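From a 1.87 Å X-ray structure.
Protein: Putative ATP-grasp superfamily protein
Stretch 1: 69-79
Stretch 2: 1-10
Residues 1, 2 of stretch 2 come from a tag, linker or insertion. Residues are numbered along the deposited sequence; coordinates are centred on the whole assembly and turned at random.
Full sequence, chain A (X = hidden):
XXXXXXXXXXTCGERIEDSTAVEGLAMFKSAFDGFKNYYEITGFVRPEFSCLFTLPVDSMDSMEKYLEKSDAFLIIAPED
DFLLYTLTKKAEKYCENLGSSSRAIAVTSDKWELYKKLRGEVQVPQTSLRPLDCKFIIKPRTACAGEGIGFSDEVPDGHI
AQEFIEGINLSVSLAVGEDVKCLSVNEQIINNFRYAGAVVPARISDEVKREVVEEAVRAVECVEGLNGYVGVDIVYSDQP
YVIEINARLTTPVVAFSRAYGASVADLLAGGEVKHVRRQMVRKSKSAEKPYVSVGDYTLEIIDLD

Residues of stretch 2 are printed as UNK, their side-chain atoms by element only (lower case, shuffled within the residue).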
# COMPACT_ATOMS: atom_id res chain seq x y z
N LYS A 69 5.58 -13.26 21.36
CA LYS A 69 4.34 -13.36 22.13
C LYS A 69 3.09 -13.13 21.28
O LYS A 69 1.99 -12.97 21.82
CB LYS A 69 4.37 -12.35 23.27
CG LYS A 69 5.55 -12.51 24.23
CD LYS A 69 5.42 -13.78 25.06
CE LYS A 69 6.60 -13.94 26.03
NZ LYS A 69 7.90 -14.13 25.32
N SER A 70 3.25 -13.13 19.97
CA SER A 70 2.12 -12.90 19.07
C SER A 70 1.66 -14.15 18.33
O SER A 70 2.43 -15.09 18.15
CB SER A 70 2.49 -11.81 18.05
OG SER A 70 2.74 -10.58 18.71
N ASP A 71 0.39 -14.15 17.90
CA ASP A 71 -0.18 -15.27 17.17
C ASP A 71 -0.17 -14.97 15.67
O ASP A 71 -0.23 -15.87 14.84
CB ASP A 71 -1.61 -15.54 17.63
CG ASP A 71 -1.68 -15.99 19.08
OD1 ASP A 71 -1.03 -17.00 19.41
OD2 ASP A 71 -2.37 -15.33 19.88
N ALA A 72 -0.12 -13.69 15.34
CA ALA A 72 -0.08 -13.27 13.94
C ALA A 72 0.60 -11.91 13.88
O ALA A 72 0.80 -11.25 14.90
CB ALA A 72 -1.50 -13.18 13.37
N PHE A 73 0.98 -11.50 12.67
CA PHE A 73 1.61 -10.20 12.52
C PHE A 73 1.20 -9.57 11.20
O PHE A 73 0.77 -10.26 10.27
CB PHE A 73 3.15 -10.33 12.59
CG PHE A 73 3.78 -10.92 11.36
CD1 PHE A 73 4.05 -10.13 10.24
CD2 PHE A 73 4.11 -12.27 11.31
CE1 PHE A 73 4.64 -10.68 9.09
CE2 PHE A 73 4.70 -12.83 10.17
CZ PHE A 73 4.96 -12.03 9.06
N LEU A 74 1.33 -8.26 11.15
CA LEU A 74 1.02 -7.49 9.95
C LEU A 74 2.04 -6.37 9.94
O LEU A 74 2.04 -5.51 10.82
CB LEU A 74 -0.39 -6.90 10.00
CG LEU A 74 -0.71 -6.08 8.74
CD1 LEU A 74 -0.63 -6.98 7.49
CD2 LEU A 74 -2.09 -5.45 8.86
N ILE A 75 2.91 -6.39 8.94
CA ILE A 75 3.95 -5.39 8.82
C ILE A 75 3.69 -4.47 7.63
O ILE A 75 3.47 -4.92 6.51
CB ILE A 75 5.34 -6.07 8.70
CG1 ILE A 75 5.71 -6.67 10.07
CG2 ILE A 75 6.40 -5.07 8.22
CD1 ILE A 75 6.99 -7.48 10.09
N ILE A 76 3.68 -3.18 7.92
CA ILE A 76 3.47 -2.16 6.90
C ILE A 76 4.76 -1.35 6.85
O ILE A 76 5.14 -0.72 7.84
CB ILE A 76 2.32 -1.21 7.28
CG1 ILE A 76 1.06 -2.00 7.62
CG2 ILE A 76 2.05 -0.26 6.13
CD1 ILE A 76 0.04 -1.20 8.41
N ALA A 77 5.44 -1.38 5.71
CA ALA A 77 6.68 -0.64 5.58
C ALA A 77 7.02 -0.41 4.12
O ALA A 77 6.54 -1.13 3.24
CB ALA A 77 7.82 -1.40 6.26
N PRO A 78 7.83 0.61 3.83
CA PRO A 78 8.19 0.87 2.44
C PRO A 78 9.00 -0.27 1.82
O PRO A 78 9.76 -0.96 2.51
CB PRO A 78 8.98 2.18 2.52
CG PRO A 78 9.51 2.19 3.94
CD PRO A 78 8.35 1.66 4.73
N GLU A 79 8.82 -0.50 0.53
CA GLU A 79 9.56 -1.55 -0.15
C GLU A 79 11.03 -1.13 -0.28
O GLU A 79 11.93 -1.97 -0.38
CB GLU A 79 8.98 -1.81 -1.54
CG GLU A 79 7.64 -2.54 -1.52
CD GLU A 79 6.43 -1.61 -1.46
OE1 GLU A 79 6.56 -0.45 -1.03
OE2 GLU A 79 5.33 -2.07 -1.84
N UNK A 1 -8.48 -15.48 22.20
CA UNK A 1 -7.72 -14.19 22.30
C UNK A 1 -6.46 -14.24 21.46
O UNK A 1 -5.37 -14.52 21.96
c UNK A 1 -7.35 -13.91 23.75
o UNK A 1 -6.59 -14.97 24.30
N UNK A 2 -6.61 -13.96 20.16
CA UNK A 2 -5.48 -13.97 19.24
C UNK A 2 -4.73 -12.64 19.28
O UNK A 2 -5.32 -11.58 19.12
c UNK A 2 -5.96 -14.24 17.81
c UNK A 2 -5.45 -16.68 17.74
c UNK A 2 -6.53 -15.64 17.53
c UNK A 2 -7.07 -15.70 16.11
N UNK A 3 -3.42 -12.72 19.48
CA UNK A 3 -2.58 -11.53 19.55
C UNK A 3 -2.02 -11.16 18.18
O UNK A 3 -1.39 -11.99 17.52
n UNK A 3 -3.33 -12.64 24.41
c UNK A 3 -1.42 -11.76 20.52
c UNK A 3 -2.61 -11.04 22.62
c UNK A 3 -2.73 -11.31 24.12
c UNK A 3 -1.82 -12.15 21.94
N UNK A 4 -2.26 -9.93 17.74
CA UNK A 4 -1.74 -9.49 16.45
C UNK A 4 -0.65 -8.45 16.65
O UNK A 4 -0.90 -7.38 17.22
c UNK A 4 -3.49 -7.49 13.60
c UNK A 4 -1.73 -9.25 13.37
c UNK A 4 -2.85 -8.88 15.59
c UNK A 4 -2.34 -8.21 14.30
N UNK A 5 0.56 -8.77 16.20
CA UNK A 5 1.65 -7.81 16.29
C UNK A 5 1.47 -6.89 15.08
O UNK A 5 1.60 -7.34 13.94
c UNK A 5 5.45 -5.66 16.90
c UNK A 5 4.17 -7.54 16.06
c UNK A 5 6.28 -5.71 15.79
c UNK A 5 3.02 -8.50 16.20
c UNK A 5 5.00 -7.59 14.95
c UNK A 5 4.40 -6.57 17.04
c UNK A 5 6.05 -6.68 14.81
N UNK A 6 1.13 -5.63 15.35
CA UNK A 6 0.91 -4.65 14.29
C UNK A 6 2.09 -3.67 14.29
O UNK A 6 2.41 -3.07 15.31
c UNK A 6 -1.01 -3.52 12.18
c UNK A 6 -0.75 -2.82 13.49
c UNK A 6 -1.97 -2.01 13.92
c UNK A 6 -0.39 -3.88 14.54
N UNK A 7 2.71 -3.51 13.12
CA UNK A 7 3.86 -2.63 12.99
C UNK A 7 3.88 -1.85 11.67
O UNK A 7 3.71 -2.44 10.60
c UNK A 7 5.14 -3.47 13.09
c UNK A 7 6.86 -2.49 11.52
c UNK A 7 6.42 -2.70 12.83
c UNK A 7 8.04 -1.79 11.26
c UNK A 7 8.35 -1.49 13.64
c UNK A 7 7.17 -2.19 13.88
c UNK A 7 8.79 -1.29 12.32
N UNK A 8 4.07 -0.54 11.75
CA UNK A 8 4.18 0.30 10.55
C UNK A 8 5.48 1.09 10.74
O UNK A 8 5.72 1.66 11.81
c UNK A 8 2.97 1.24 10.42
c UNK A 8 3.87 3.21 9.13
o UNK A 8 3.85 3.94 10.14
c UNK A 8 2.94 2.02 9.11
o UNK A 8 4.60 3.43 8.13
N UNK A 9 6.32 1.10 9.71
CA UNK A 9 7.63 1.74 9.80
C UNK A 9 7.73 3.19 10.28
O UNK A 9 8.52 3.48 11.17
c UNK A 9 10.43 2.95 7.95
c UNK A 9 8.36 1.61 8.46
c UNK A 9 9.84 1.85 8.57
c UNK A 9 11.80 3.17 8.06
c UNK A 9 12.03 1.18 9.40
c UNK A 9 12.61 2.29 8.78
c UNK A 9 10.65 0.97 9.29
N UNK A 10 6.95 4.10 9.70
CA UNK A 10 7.01 5.49 10.13
C UNK A 10 6.56 5.71 11.57
O UNK A 10 7.12 6.54 12.29
c UNK A 10 6.18 6.37 9.19
O HOH W 1 -2.74 -15.67 22.40

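Position 1 carries one carbon and one oxygen beyond CA, a short hydroxyl side chain with no side-chain contact to stretch 1; it is serine, S1, from the expression tag. Its backbone is tied in through a water that donates to both S1 O (2.9 Å) and D71 OD2 (2.6 Å). Position 2 has four carbons forked at the second, with one branch tip near D71 OD2. This is the tag leucine L2; L2 CD2 lies 4.0 Å from D71 OD2.

Position 3 shows four carbons in a row ending in nitrogen. Its CB points toward stretch 1, 3.7 Å from D71 OD2, but the chain then leads away; it is lysine. Its hydrogen bonds to stretch 1 come from the backbone: K3 N donates to D71 OD2 (2.8 Å, nearly linear), while K3 O accepts from both D71 N (2.8 Å) and A72 N (3.0 Å).

At position 4, four carbons fork at the second, and one tip packs against A72 and F73. The residue is leucine; L4 CD1 lies 3.9 Å from A72 CB and 3.6 Å from F73 CA. Position 5 has one carbon followed by a six-carbon ring without oxygen; its CB lies 3.3 Å from S70 OG and 4.0 Å from F73 CB, and the latter atom sits at the ring edge. It is phenylalanine, F5.

Position 6 repeats the fork, one tip reaching L74; it is leucine, and L6 CD1 lies 4.0 Å from L74 CD2. Position 7 is again one carbon and an all-carbon ring, near I75. This is phenylalanine; F7 CD2 lies 4.2 Å from I75 CG2.

Position 8 has three carbons, the second near I76 CB and the third bearing two oxygens: glutamate. E8 CG packs 3.8 Å from I76 CB, and E8 OE2 accepts from the backbone N of position 10 (2.9 Å), capping the helix that follows. Position 9 is one carbon plus a six-carbon ring; its CB meets A77 CB (3.8 Å) and P78 CD (3.7 Å) before the ring leads away. It is phenylalanine, F9. Position 10 has a single carbon, out of contact with stretch 1: alanine, A10.

The contact is a parallel strand pairing. Stretch 2 donates from F5 N to A72 O (2.8 Å), F7 N to L74 O (3.1 Å) and F9 N to I76 O (2.9 Å); stretch 1 answers with L74 N to F5 O (3.0 Å) and I76 N to F7 O (2.8 Å). Alternation places L4, L6 and E8 beside A72, L74 and I76 on one face, F5 and F7 beside F73 and I75 on the other, so apolar packing backs the ladder on both faces.

Stretch 2 (1-10) SLKLFLFEFA
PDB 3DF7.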